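Local structure of GTP-binding protein (Sulfolobus solfataricus P2, 2QTF) at residues A[262-267]-A[296-301]; A[276-281]-A[318-323]; A[327-332]-A[345-350]; A[179-184]-A[257-262]; A[232-237]-A[250-255]. The protein hydrolyses GTP, for which it is specific, and associates with the 50S ribosomal subunit, where it may act in protein synthesis or ribosome biogenesis. One frame throughout, in Å; residues are numbered along the deposited sequence.

In the fold
From the N terminus, the first loop to open is that of contact 4: strand 181-185 is rejoined at 257-262, after the P-loop region and two further strands. Contact 5 opens and closes within that loop, setting 232-237 against the end of helix 245-253. Contact 1 starts at Ile262, which it shares with contact 4, and closes the strand-helix-strand unit at 296-301. Contact 2 crosses it, since helix 271-288 leaves from within that unit and pairs with 318-323 beyond it. Contact 3 comes last, laying the final helix against strand 327-332. Together they tie the central sheet of the G domain to helices on both its faces.

Contact 1 of 5, residues A[262-267]-A[296-301]; sequences ILVIDS and LVTLNK
Ile262 enters beside Leu296, and its CG2, anti to the backbone N, crosses obliquely to Thr298 CG2 at 3.7 Å. Leu263 uses both ends of its backbone: its N donates to Leu296 O, and its O receives Thr298 N in the carbonyl plane at 2.7 Å. Val264 lies alongside Thr298, whose OG1 is buried with no polar partner in the model. Ile265 continues the parallel ladder, its N donating to Thr298 O and its O accepting Asn300 N at 2.8 Å; its CG1 packs on Val297 CG1 at 3.9 Å. Asp266 crosses the extended chain of Lys301, OD1 lying 3.7 Å from Lys301 CD, with a long salt bridge from OD2 to NZ; OD1 also bonds Thr268 OG1, and NZ bonds Asn189 O. An alanine at Asp266 would remove the carboxylate and would probably leave Lys301 less well steered and Thr268 without this partner. Ser267 suits the strand end because its N and OG both donate to Asn300 O, the hydroxyl at 2.7 Å. Asn300 and Lys301 open the NKxD motif, inferred to bind GTP. Helix 271-288 covers Leu263 and Ile265, helix 192-200 covers Ile262 and Val264, and strands 181-185 and 327-332 flank the pair.

Contact 2 of 5, residues A[276-281]-A[318-323]; sequences ETLQSS and KLSKEL
Two neighbouring helices, 271-288 and 309-323, pack side by side on the face of the sheet that carries Leu263 and Ile265, and leucine side chains do most of the joining. Their short segments run nearly parallel, 24° apart, with axes 10.2 Å from each other at closest approach. Leu278 is the central residue. Its CG stands anti to the carbonyl carbon, and CD1 and Leu319 CD2 meet at 3.9 Å, the side chains sliding past each other in opposite directions. Leu319 has the other common leucine shape, with CG anti to the backbone N (chi1 -177°), which carries its CD2 across toward Leu278 CB. The second branch of Leu278, CD2, lies 3.5 Å from Ser320 OG. That hydroxyl is bonded to Val316 O one turn earlier, so a small polar residue can sit under a leucine with its polar end satisfied by its own helix. The arrangement is that of an alpha/beta P-loop GTPase domain, in which the helices that follow strands 260-266 and 295-300 lie next to each other over one face of the sheet; Leu278 also touches Ile265 beneath it, and Ser320 touches Ile327. Toward solvent, Leu323 CD1 comes within 4.0 Å of Leu278 O. The same methyl approaches Gln279 CG at 4.1 Å, the two side chains crossing obliquely. Gln279, an exposed residue, suits this outer edge of the helix pair because its methylenes can pack on leucine. On the sheet side of helix 271-288, Ser281 OG donates to Thr277 O at 2.7 Å from above the carbonyl plane, and Thr277 O accepts Ser281 N.

Contact 3 of 5, residues A[327-332]-A[345-350]; sequences IFDVIP and RDKIYQ
Asp329 OD2 accepts Lys347 NZ at 2.6 Å, a short salt bridge in which the ammonium group arrives nearly along the C-O axis of the oxygen. The lysine chain leaves the helix with CG anti to the carbonyl carbon and bends at chi2 (-74°), which brings NZ over to the strand. The other carboxylate oxygen, Asp329 OD1, takes Val330 N at 2.7 Å from above the carboxylate plane. That bond suits the strand's place in the sheet: 327-332 is outermost, and its inward-facing groups pair with strand 295-300 through Phe328, Asp329 and Ile331, so an aspartate side chain can serve the amide of Val330. Lys347 NZ has a second, weak bond to Gln350 OE1 within its own helix. With an ammonium group on one oxygen and a peptide N-H on the other, Asp329 is likely to stay ionised. This is a strand-helix packing of the alpha/beta GTPase fold: the final helix, 341-355, runs back along strand 327-332, antiparallel at 178°, with axes 9.8 Å apart. The Phe328 ring, set out by a CG anti to the backbone N, meets Gln350 CB edge-on, CZ to CB 3.9 Å, and its plane is turned 52° from the Gln350 amide. Farther along the helix, the same ring packs on Leu351 and Gln354. Ile331 CG2 lies 4.3 Å from Lys347 CG and also touches Leu343 and Leu344, a branched apolar residue beside the lysine's apolar stem. Away from the strand, Arg345 NH1 pairs with Asp346 OD1 at 3.2 Å and with Glu342, and NH2 bonds Asn224 OD1.

Contact 4 of 5, residues A[179-184]-A[257-262]; sequences IPSIGI and YSDALI
The flat groups are a carboxylate and the peptide planes. Asp259 OD2 accepts Ser181 N through its anti lone pair, 2.9 Å and nearly straight, and the same oxygen lies 3.3 Å from Pro180 CA. The carbonyl of Ser181 takes two donors: Ala260 N comes nearly along the C=O axis at 3.3 Å, while Asp259 N at 2.9 Å stands 28° above the plane. Asp259 N also reaches Ser181 OG, which shares water 1 with Tyr257 O. An alanine at Asp259 would remove the acceptor for Ser181 N and would probably loosen the start of the strand pairing. Beyond Ser181 the parallel ladder is regular, with Gly183 N donating to Ala260 O in the carbonyl plane and Ile262 N to Gly183 O at 2.7 Å. Having no side chain, Gly183 lets Leu261 CD2 lie 4.0 Å from its CA. On the face with Ala260, Ile182 CG2 crosses Ile262 CG1 obliquely at 3.6 Å, two branched side chains well suited to extended chain. The chemistry thus divides: aspartate and serine fix the strand entrance by polar bonds, and the aliphatic end runs on toward the P-loop, inferred to bind GTP, where Ile184 touches Lys192.

Contact 5 of 5, residues A[232-237]-A[250-255]; sequences DTVGFI and VTLSEA. With CD (cadmium ion), chain C; ACT (acetate ion), chain H.
Residues 232-235 form the DxxG motif of the GTPase, predicted to bind GTP, and the loop they begin rests on the end of helix 245-253. Val234 does the closest packing. Its CG1 sits in the crowded position between the backbone N and the carbonyl carbon (chi1 72°) and so presses on Leu252 CA at 3.5 Å, tighter than usual for two carbons; beside it lies Thr251 CG2. Leu252, with CG anti to the backbone N, turns its methyls under the loop, and CD2 meets the edge of the Phe236 ring at CD1, 3.9 Å away. That ring makes an edge-to-face contact with Tyr187. Thr233 CG2 packs on Ala255 CB at 3.9 Å, a small residue suited to this close approach, while Thr233 OG1 bonds water 2, itself weakly bonded to Ala255 O. The firmer water bridge is water 4, which accepts Val234 N at 3.0 Å and donates to Thr251 O at 2.9 Å. Helix 86-97 covers Val234 and supplies His97 to the metal. Above the apolar layer, Asp232 binds cadmium with both oxygens, OD1 at 2.4 Å and OD2 at 2.3 Å, and four waters join His97 in completing the shell. Gly235 N donates to O of an acetate, probably from the crystallisation liquor, at 2.8 Å, and Lys192 NZ and Thr188 OG1 hold the same ion. A backbone N-H and an ammonium group gathered around an anion would be consistent with a place for the terminal phosphate of GTP, while the grip of Asp232 on cadmium shows that this carboxylate can bind a metal in the crystal.

Contact 1 of 5, residues A[262-267]-A[296-301]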
# COMPACT_ATOMS: atom_id res chain seq x y z
N ILE A 262 8.04 0.74 12.63
CA ILE A 262 8.33 2.16 12.40
C ILE A 262 7.06 2.70 11.77
O ILE A 262 6.68 2.23 10.72
CB ILE A 262 9.49 2.35 11.39
CG1 ILE A 262 10.83 1.77 12.03
CG2 ILE A 262 9.55 3.83 10.83
CD1 ILE A 262 12.08 1.66 11.00
N LEU A 263 6.46 3.73 12.42
CA LEU A 263 5.29 4.42 11.90
C LEU A 263 5.67 5.71 11.28
O LEU A 263 6.24 6.62 11.91
CB LEU A 263 4.26 4.72 13.00
CG LEU A 263 3.03 5.54 12.61
CD1 LEU A 263 2.09 4.74 11.67
CD2 LEU A 263 2.22 5.86 13.97
N VAL A 264 5.35 5.79 10.02
CA VAL A 264 5.79 6.91 9.19
C VAL A 264 4.64 7.90 9.07
O VAL A 264 3.49 7.49 8.77
CB VAL A 264 6.30 6.49 7.77
CG1 VAL A 264 6.96 7.62 7.04
CG2 VAL A 264 7.30 5.28 7.78
N ILE A 265 4.93 9.17 9.30
CA ILE A 265 3.85 10.26 9.35
C ILE A 265 4.30 11.40 8.50
O ILE A 265 5.47 11.86 8.65
CB ILE A 265 3.60 10.78 10.81
CG1 ILE A 265 3.29 9.59 11.72
CG2 ILE A 265 2.39 11.79 10.80
CD1 ILE A 265 1.80 8.90 11.41
N ASP A 266 3.45 11.80 7.55
CA ASP A 266 3.73 12.98 6.75
C ASP A 266 3.80 14.30 7.57
O ASP A 266 2.75 14.84 7.89
CB ASP A 266 2.74 13.05 5.58
CG ASP A 266 3.08 14.14 4.58
OD1 ASP A 266 3.91 15.06 4.87
OD2 ASP A 266 2.48 14.07 3.51
N SER A 267 4.98 14.88 7.79
CA SER A 267 5.05 16.14 8.56
C SER A 267 4.43 17.38 7.84
O SER A 267 4.28 18.44 8.46
CB SER A 267 6.55 16.54 8.86
OG SER A 267 7.19 16.88 7.65
N LEU A 296 8.63 3.05 16.73
CA LEU A 296 9.43 4.22 16.50
C LEU A 296 8.65 5.06 15.51
O LEU A 296 8.42 4.62 14.37
CB LEU A 296 10.75 3.79 15.82
CG LEU A 296 11.71 4.90 15.33
CD1 LEU A 296 12.07 5.93 16.44
CD2 LEU A 296 13.08 4.29 14.70
N VAL A 297 8.29 6.29 15.84
CA VAL A 297 7.49 7.09 14.95
C VAL A 297 8.46 7.98 14.21
O VAL A 297 9.33 8.65 14.83
CB VAL A 297 6.40 8.01 15.72
CG1 VAL A 297 5.63 8.84 14.69
CG2 VAL A 297 5.49 7.16 16.64
N THR A 298 8.36 7.99 12.87
CA THR A 298 9.22 8.89 12.16
C THR A 298 8.36 9.94 11.44
O THR A 298 7.62 9.63 10.52
CB THR A 298 10.14 8.18 11.12
OG1 THR A 298 9.34 7.56 10.12
CG2 THR A 298 11.04 7.13 11.76
N LEU A 299 8.52 11.18 11.86
CA LEU A 299 7.92 12.31 11.21
C LEU A 299 8.74 12.70 9.99
O LEU A 299 9.84 13.25 10.10
CB LEU A 299 7.82 13.47 12.27
CG LEU A 299 7.07 14.71 11.91
CD1 LEU A 299 5.59 14.23 11.40
CD2 LEU A 299 7.02 15.60 13.19
N ASN A 300 8.23 12.34 8.81
CA ASN A 300 8.95 12.36 7.57
C ASN A 300 8.61 13.59 6.71
O ASN A 300 7.66 14.33 7.07
CB ASN A 300 8.61 11.07 6.79
CG ASN A 300 9.55 10.83 5.61
OD1 ASN A 300 10.75 11.15 5.62
ND2 ASN A 300 9.01 10.29 4.54
N LYS A 301 9.42 13.81 5.67
CA LYS A 301 9.29 14.86 4.63
C LYS A 301 9.50 16.23 5.25
O LYS A 301 8.95 17.23 4.74
CB LYS A 301 7.89 14.80 3.99
CG LYS A 301 7.56 13.49 3.38
CD LYS A 301 6.29 13.66 2.48
CE LYS A 301 5.92 12.34 1.92
NZ LYS A 301 4.87 12.43 0.82

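Contact 2 of 5, residues A[276-281]-A[318-323]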
# COMPACT_ATOMS: atom_id res chain seq x y z
N GLU A 276 -5.48 13.78 13.23
CA GLU A 276 -6.41 12.78 12.64
C GLU A 276 -5.61 11.61 12.10
O GLU A 276 -5.99 10.46 12.27
CB GLU A 276 -7.17 13.39 11.44
CG GLU A 276 -8.17 14.55 11.80
CD GLU A 276 -8.87 15.12 10.49
OE1 GLU A 276 -8.91 14.31 9.50
OE2 GLU A 276 -9.35 16.35 10.44
N THR A 277 -4.53 11.88 11.38
CA THR A 277 -3.72 10.74 10.81
C THR A 277 -3.16 9.82 11.91
O THR A 277 -3.19 8.57 11.85
CB THR A 277 -2.62 11.31 9.88
OG1 THR A 277 -3.30 12.09 8.91
CG2 THR A 277 -1.93 10.20 9.08
N LEU A 278 -2.64 10.44 12.96
CA LEU A 278 -2.18 9.68 14.13
C LEU A 278 -3.26 9.00 14.81
O LEU A 278 -3.14 7.86 15.19
CB LEU A 278 -1.44 10.61 15.14
CG LEU A 278 0.00 11.05 14.89
CD1 LEU A 278 0.32 12.03 15.97
CD2 LEU A 278 0.99 9.86 15.07
N GLN A 279 -4.37 9.68 15.05
CA GLN A 279 -5.46 8.93 15.69
C GLN A 279 -5.92 7.76 14.83
O GLN A 279 -6.11 6.69 15.38
CB GLN A 279 -6.67 9.86 16.09
CG GLN A 279 -6.37 10.77 17.28
CD GLN A 279 -7.32 11.93 17.30
OE1 GLN A 279 -7.91 12.28 16.25
NE2 GLN A 279 -7.45 12.58 18.50
N SER A 280 -6.08 7.90 13.53
CA SER A 280 -6.46 6.67 12.73
C SER A 280 -5.37 5.65 12.69
O SER A 280 -5.67 4.47 12.64
CB SER A 280 -6.76 6.93 11.20
OG SER A 280 -7.55 8.12 11.11
N SER A 281 -4.10 6.07 12.53
CA SER A 281 -2.96 5.06 12.45
C SER A 281 -3.03 4.16 13.65
O SER A 281 -2.96 2.91 13.55
CB SER A 281 -1.59 5.77 12.38
OG SER A 281 -1.52 6.54 11.20
N LYS A 318 3.69 13.91 21.98
CA LYS A 318 2.66 13.88 23.08
C LYS A 318 1.47 13.02 22.68
O LYS A 318 1.02 12.14 23.44
CB LYS A 318 2.21 15.32 23.38
CG LYS A 318 3.37 16.12 24.12
CD LYS A 318 3.10 17.70 24.22
CE LYS A 318 3.65 18.22 25.57
NZ LYS A 318 2.68 19.28 26.09
N LEU A 319 0.97 13.20 21.45
CA LEU A 319 -0.25 12.43 21.07
C LEU A 319 0.01 10.94 20.92
O LEU A 319 -0.80 10.06 21.39
CB LEU A 319 -0.94 13.07 19.86
CG LEU A 319 -2.28 12.49 19.32
CD1 LEU A 319 -3.40 12.39 20.43
CD2 LEU A 319 -2.76 13.20 18.10
N SER A 320 1.15 10.59 20.29
CA SER A 320 1.49 9.18 20.11
C SER A 320 1.55 8.47 21.47
O SER A 320 1.04 7.32 21.64
CB SER A 320 2.85 9.07 19.35
OG SER A 320 2.75 9.74 18.05
N LYS A 321 2.16 9.13 22.47
CA LYS A 321 2.27 8.46 23.80
C LYS A 321 0.93 8.47 24.52
O LYS A 321 0.68 7.56 25.34
CB LYS A 321 3.33 9.11 24.71
CG LYS A 321 4.77 8.84 24.22
CD LYS A 321 5.87 9.77 24.86
CE LYS A 321 7.26 9.27 24.45
NZ LYS A 321 8.39 10.11 25.02
N GLU A 322 0.08 9.44 24.23
CA GLU A 322 -1.29 9.31 24.73
C GLU A 322 -2.06 8.13 24.12
O GLU A 322 -2.91 7.52 24.79
CB GLU A 322 -2.08 10.57 24.50
CG GLU A 322 -1.65 11.66 25.46
CD GLU A 322 -2.44 12.94 25.23
OE1 GLU A 322 -2.04 14.01 25.78
OE2 GLU A 322 -3.46 12.87 24.49
N LEU A 323 -1.79 7.82 22.85
CA LEU A 323 -2.54 6.78 22.15
C LEU A 323 -2.01 5.40 22.29
O LEU A 323 -2.77 4.45 22.11
CB LEU A 323 -2.73 7.10 20.66
CG LEU A 323 -3.41 8.44 20.41
CD1 LEU A 323 -3.16 8.98 19.00
CD2 LEU A 323 -4.92 8.30 20.66

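Contact 3 of 5, residues A[327-332]-A[345-350]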
# COMPACT_ATOMS: atom_id res chain seq x y z
N ILE A 327 5.84 3.52 22.99
CA ILE A 327 6.45 4.32 21.96
C ILE A 327 7.99 4.26 22.27
O ILE A 327 8.46 4.71 23.35
CB ILE A 327 5.92 5.75 22.02
CG1 ILE A 327 4.45 5.80 21.59
CG2 ILE A 327 6.62 6.71 21.01
CD1 ILE A 327 4.09 5.45 20.06
N PHE A 328 8.76 3.77 21.32
CA PHE A 328 10.25 3.77 21.43
C PHE A 328 10.82 5.17 21.34
O PHE A 328 11.59 5.61 22.18
CB PHE A 328 10.83 2.86 20.37
CG PHE A 328 12.29 2.71 20.51
CD1 PHE A 328 12.81 1.90 21.53
CD2 PHE A 328 13.18 3.42 19.66
CE1 PHE A 328 14.19 1.79 21.71
CE2 PHE A 328 14.59 3.31 19.82
CZ PHE A 328 15.07 2.52 20.86
N ASP A 329 10.44 5.90 20.31
CA ASP A 329 10.85 7.27 20.19
C ASP A 329 10.11 7.89 19.05
O ASP A 329 9.41 7.19 18.32
CB ASP A 329 12.36 7.33 19.84
CG ASP A 329 13.02 8.61 20.41
OD1 ASP A 329 12.26 9.57 20.71
OD2 ASP A 329 14.25 8.62 20.57
N VAL A 330 10.25 9.20 18.92
CA VAL A 330 9.65 10.01 17.86
C VAL A 330 10.76 10.88 17.28
O VAL A 330 11.33 11.70 18.05
CB VAL A 330 8.45 10.91 18.43
CG1 VAL A 330 7.82 11.65 17.30
CG2 VAL A 330 7.32 10.04 19.03
N ILE A 331 11.12 10.69 15.99
CA ILE A 331 12.20 11.47 15.34
C ILE A 331 11.74 12.14 14.05
O ILE A 331 10.92 11.61 13.34
CB ILE A 331 13.49 10.63 15.13
CG1 ILE A 331 13.17 9.42 14.22
CG2 ILE A 331 13.85 10.03 16.56
CD1 ILE A 331 14.35 8.45 13.86
N PRO A 332 12.29 13.30 13.74
CA PRO A 332 12.04 13.90 12.44
C PRO A 332 13.10 13.49 11.47
O PRO A 332 14.34 13.50 11.83
CB PRO A 332 12.21 15.41 12.73
CG PRO A 332 13.33 15.41 13.90
CD PRO A 332 13.13 14.14 14.65
N ARG A 345 19.19 5.61 11.66
CA ARG A 345 20.10 4.45 11.88
C ARG A 345 20.40 4.14 13.30
O ARG A 345 20.25 2.99 13.71
CB ARG A 345 21.45 4.69 11.06
CG ARG A 345 22.54 3.55 11.26
CD ARG A 345 23.86 3.99 10.51
NE ARG A 345 24.91 2.99 10.76
CZ ARG A 345 25.60 2.96 11.86
NH1 ARG A 345 25.38 3.93 12.77
NH2 ARG A 345 26.55 2.03 12.01
N ASP A 346 20.89 5.11 14.11
CA ASP A 346 21.21 4.85 15.47
C ASP A 346 19.98 4.39 16.31
O ASP A 346 20.08 3.56 17.22
CB ASP A 346 21.74 6.09 16.12
CG ASP A 346 23.18 6.47 15.58
OD1 ASP A 346 23.81 5.54 15.05
OD2 ASP A 346 23.55 7.66 15.67
N LYS A 347 18.84 5.01 16.06
CA LYS A 347 17.64 4.56 16.81
C LYS A 347 17.19 3.13 16.44
O LYS A 347 16.83 2.37 17.32
CB LYS A 347 16.47 5.51 16.60
CG LYS A 347 16.77 6.89 17.16
CD LYS A 347 16.68 6.80 18.71
CE LYS A 347 17.15 8.17 19.34
NZ LYS A 347 16.77 7.93 20.72
N ILE A 348 17.31 2.75 15.20
CA ILE A 348 17.05 1.35 14.81
C ILE A 348 18.01 0.36 15.44
O ILE A 348 17.61 -0.67 16.00
CB ILE A 348 17.09 1.22 13.30
CG1 ILE A 348 15.79 1.91 12.74
CG2 ILE A 348 17.09 -0.25 12.91
CD1 ILE A 348 15.91 2.13 11.27
N TYR A 349 19.29 0.71 15.44
CA TYR A 349 20.25 -0.07 16.24
C TYR A 349 19.85 -0.15 17.73
O TYR A 349 19.90 -1.21 18.38
CB TYR A 349 21.73 0.52 16.13
CG TYR A 349 22.71 -0.38 16.87
CD1 TYR A 349 23.12 -1.61 16.28
CD2 TYR A 349 23.22 -0.01 18.09
CE1 TYR A 349 24.03 -2.45 16.94
CE2 TYR A 349 24.15 -0.84 18.78
CZ TYR A 349 24.54 -2.05 18.19
OH TYR A 349 25.41 -2.85 18.86
N GLN A 350 19.48 0.94 18.33
CA GLN A 350 19.19 0.89 19.75
C GLN A 350 17.93 0.05 19.99
O GLN A 350 17.80 -0.64 20.98
CB GLN A 350 18.90 2.27 20.30
CG GLN A 350 20.07 3.30 20.45
CD GLN A 350 19.54 4.79 20.57
OE1 GLN A 350 18.48 5.04 21.20
NE2 GLN A 350 20.27 5.74 19.93

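Contact 4 of 5, residues A[179-184]-A[257-262]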
# COMPACT_ATOMS: atom_id res chain seq x y z
N ILE A 179 16.66 -13.07 14.07
CA ILE A 179 17.17 -11.68 14.10
C ILE A 179 15.93 -10.78 14.16
O ILE A 179 14.92 -11.17 13.63
CB ILE A 179 17.98 -11.28 12.86
CG1 ILE A 179 17.11 -11.22 11.63
CG2 ILE A 179 19.31 -12.15 12.62
CD1 ILE A 179 17.61 -10.20 10.62
N PRO A 180 16.00 -9.60 14.78
CA PRO A 180 14.76 -8.81 14.93
C PRO A 180 14.13 -8.31 13.61
O PRO A 180 14.85 -7.99 12.69
CB PRO A 180 15.21 -7.66 15.82
CG PRO A 180 16.63 -7.47 15.51
CD PRO A 180 17.17 -8.87 15.31
N SER A 181 12.79 -8.31 13.50
CA SER A 181 12.13 -7.81 12.32
C SER A 181 11.41 -6.50 12.64
O SER A 181 10.77 -6.36 13.66
CB SER A 181 11.18 -8.84 11.70
OG SER A 181 10.26 -9.07 12.72
N ILE A 182 11.61 -5.49 11.78
CA ILE A 182 11.05 -4.19 12.04
C ILE A 182 10.18 -3.88 10.83
O ILE A 182 10.67 -3.80 9.72
CB ILE A 182 12.13 -3.15 12.25
CG1 ILE A 182 12.96 -3.57 13.50
CG2 ILE A 182 11.52 -1.74 12.52
CD1 ILE A 182 13.95 -2.48 13.98
N GLY A 183 8.88 -3.79 11.07
CA GLY A 183 7.92 -3.51 10.00
C GLY A 183 7.68 -1.99 9.85
O GLY A 183 7.57 -1.26 10.82
N ILE A 184 7.62 -1.51 8.61
CA ILE A 184 7.34 -0.11 8.33
C ILE A 184 5.88 -0.02 7.96
O ILE A 184 5.43 -0.64 6.92
CB ILE A 184 8.20 0.34 7.12
CG1 ILE A 184 9.71 0.31 7.58
CG2 ILE A 184 7.89 1.87 6.67
CD1 ILE A 184 10.75 0.40 6.44
N TYR A 257 3.48 -9.76 12.99
CA TYR A 257 4.57 -10.73 13.00
C TYR A 257 5.97 -10.10 13.31
O TYR A 257 6.96 -10.81 13.58
CB TYR A 257 4.77 -11.37 11.61
CG TYR A 257 3.62 -12.21 11.06
CD1 TYR A 257 2.62 -12.68 11.89
CD2 TYR A 257 3.54 -12.49 9.69
CE1 TYR A 257 1.56 -13.45 11.37
CE2 TYR A 257 2.51 -13.26 9.14
CZ TYR A 257 1.52 -13.74 9.98
OH TYR A 257 0.49 -14.52 9.44
N SER A 258 6.05 -8.78 13.16
CA SER A 258 7.30 -8.06 13.29
C SER A 258 7.52 -7.79 14.80
O SER A 258 6.55 -7.67 15.57
CB SER A 258 7.25 -6.77 12.40
OG SER A 258 7.31 -7.19 11.02
N ASP A 259 8.77 -7.71 15.25
CA ASP A 259 9.11 -7.47 16.67
C ASP A 259 8.86 -6.05 17.07
O ASP A 259 8.57 -5.70 18.24
CB ASP A 259 10.63 -7.81 16.83
CG ASP A 259 10.86 -9.23 16.62
OD1 ASP A 259 10.09 -10.00 17.17
OD2 ASP A 259 11.69 -9.63 15.83
N ALA A 260 8.98 -5.15 16.10
CA ALA A 260 8.69 -3.70 16.34
C ALA A 260 8.22 -3.05 15.04
O ALA A 260 8.34 -3.68 14.02
CB ALA A 260 10.02 -2.94 16.83
N LEU A 261 7.79 -1.79 15.10
CA LEU A 261 7.32 -1.11 13.86
C LEU A 261 7.89 0.27 13.84
O LEU A 261 8.14 0.92 14.92
CB LEU A 261 5.77 -0.94 13.92
CG LEU A 261 4.90 -2.19 13.97
CD1 LEU A 261 3.39 -1.82 14.17
CD2 LEU A 261 5.15 -3.16 12.83
N ILE A 262 8.04 0.74 12.63
CA ILE A 262 8.33 2.16 12.40
C ILE A 262 7.06 2.70 11.77
O ILE A 262 6.68 2.23 10.72
CB ILE A 262 9.49 2.35 11.39
CG1 ILE A 262 10.83 1.77 12.03
CG2 ILE A 262 9.55 3.83 10.83
CD1 ILE A 262 12.08 1.66 11.00
O HOH W 1 9.97 -11.94 14.06

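Contact 5 of 5, residues A[232-237]-A[250-255]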
# COMPACT_ATOMS: atom_id res chain seq x y z
N ASP A 232 8.55 -4.50 4.54
CA ASP A 232 7.63 -3.55 3.85
C ASP A 232 6.22 -4.09 4.07
O ASP A 232 5.75 -4.95 3.35
CB ASP A 232 7.94 -3.54 2.34
CG ASP A 232 7.03 -2.58 1.56
OD1 ASP A 232 6.13 -2.00 2.21
OD2 ASP A 232 7.05 -2.47 0.30
N THR A 233 5.55 -3.57 5.08
CA THR A 233 4.17 -3.91 5.37
C THR A 233 3.29 -3.05 4.43
O THR A 233 3.67 -1.90 4.03
CB THR A 233 3.86 -3.60 6.86
OG1 THR A 233 4.69 -4.48 7.67
CG2 THR A 233 2.39 -3.85 7.24
N VAL A 234 2.09 -3.59 4.12
CA VAL A 234 1.14 -2.79 3.31
C VAL A 234 0.82 -1.46 4.05
O VAL A 234 0.78 -1.39 5.31
CB VAL A 234 -0.12 -3.65 2.95
CG1 VAL A 234 -1.03 -3.89 4.24
CG2 VAL A 234 -0.87 -3.05 1.73
N GLY A 235 0.61 -0.38 3.31
CA GLY A 235 0.21 0.87 3.95
C GLY A 235 -1.23 0.85 4.45
O GLY A 235 -1.99 -0.07 4.06
N PHE A 236 -1.60 1.82 5.30
CA PHE A 236 -3.00 2.15 5.61
C PHE A 236 -3.49 2.86 4.33
O PHE A 236 -2.84 3.77 3.81
CB PHE A 236 -3.06 3.14 6.77
CG PHE A 236 -2.34 2.67 8.00
CD1 PHE A 236 -2.43 1.37 8.42
CD2 PHE A 236 -1.58 3.58 8.75
CE1 PHE A 236 -1.80 0.91 9.67
CE2 PHE A 236 -0.87 3.14 9.91
CZ PHE A 236 -1.01 1.80 10.37
N ILE A 237 -4.62 2.38 3.79
CA ILE A 237 -5.08 2.83 2.48
C ILE A 237 -6.36 3.66 2.79
O ILE A 237 -7.16 3.26 3.63
CB ILE A 237 -5.52 1.62 1.56
CG1 ILE A 237 -4.41 0.52 1.26
CG2 ILE A 237 -6.09 2.13 0.22
CD1 ILE A 237 -3.32 0.98 0.45
N VAL A 250 -6.63 -8.44 6.45
CA VAL A 250 -5.85 -9.65 6.69
C VAL A 250 -4.39 -9.49 6.27
O VAL A 250 -3.44 -9.94 6.91
CB VAL A 250 -6.50 -10.87 5.95
CG1 VAL A 250 -5.72 -12.10 6.21
CG2 VAL A 250 -7.93 -11.16 6.49
N THR A 251 -4.17 -8.88 5.12
CA THR A 251 -2.80 -8.54 4.70
C THR A 251 -2.11 -7.59 5.73
O THR A 251 -0.94 -7.77 6.05
CB THR A 251 -2.83 -7.82 3.28
OG1 THR A 251 -3.43 -8.71 2.37
CG2 THR A 251 -1.37 -7.45 2.74
N LEU A 252 -2.80 -6.52 6.13
CA LEU A 252 -2.22 -5.58 7.04
C LEU A 252 -1.95 -6.25 8.39
O LEU A 252 -0.91 -5.95 9.06
CB LEU A 252 -3.21 -4.35 7.22
CG LEU A 252 -2.74 -3.27 8.25
CD1 LEU A 252 -1.37 -2.56 7.84
CD2 LEU A 252 -3.90 -2.24 8.52
N SER A 253 -2.85 -7.15 8.84
CA SER A 253 -2.63 -7.85 10.13
C SER A 253 -1.35 -8.65 10.24
O SER A 253 -0.92 -9.03 11.37
CB SER A 253 -3.85 -8.79 10.42
OG SER A 253 -4.97 -7.92 10.67
N GLU A 254 -0.70 -8.95 9.11
CA GLU A 254 0.64 -9.54 9.14
C GLU A 254 1.65 -8.60 9.86
O GLU A 254 2.78 -9.03 10.18
CB GLU A 254 1.19 -9.84 7.79
CG GLU A 254 0.32 -10.90 6.97
CD GLU A 254 0.82 -11.17 5.58
OE1 GLU A 254 1.98 -10.78 5.22
OE2 GLU A 254 0.08 -11.88 4.82
N ALA A 255 1.30 -7.36 10.09
CA ALA A 255 2.26 -6.47 10.75
C ALA A 255 2.52 -6.99 12.18
O ALA A 255 3.52 -6.69 12.78
CB ALA A 255 1.70 -5.11 10.85
CD CD C . 5.20 -1.12 0.17
C ACT H . 0.82 1.50 0.29
O ACT H . 1.36 0.40 0.76
OXT ACT H . 0.51 2.48 1.08
CH3 ACT H . 0.50 1.57 -1.21
O HOH W 2 5.20 -5.36 10.16
O HOH W 3 3.61 -0.38 1.83
O HOH W 4 1.40 -6.44 4.92
O HOH W 5 3.44 0.12 -1.08
O HOH W 6 6.34 0.77 0.78
O HOH W 7 6.03 -1.00 -2.09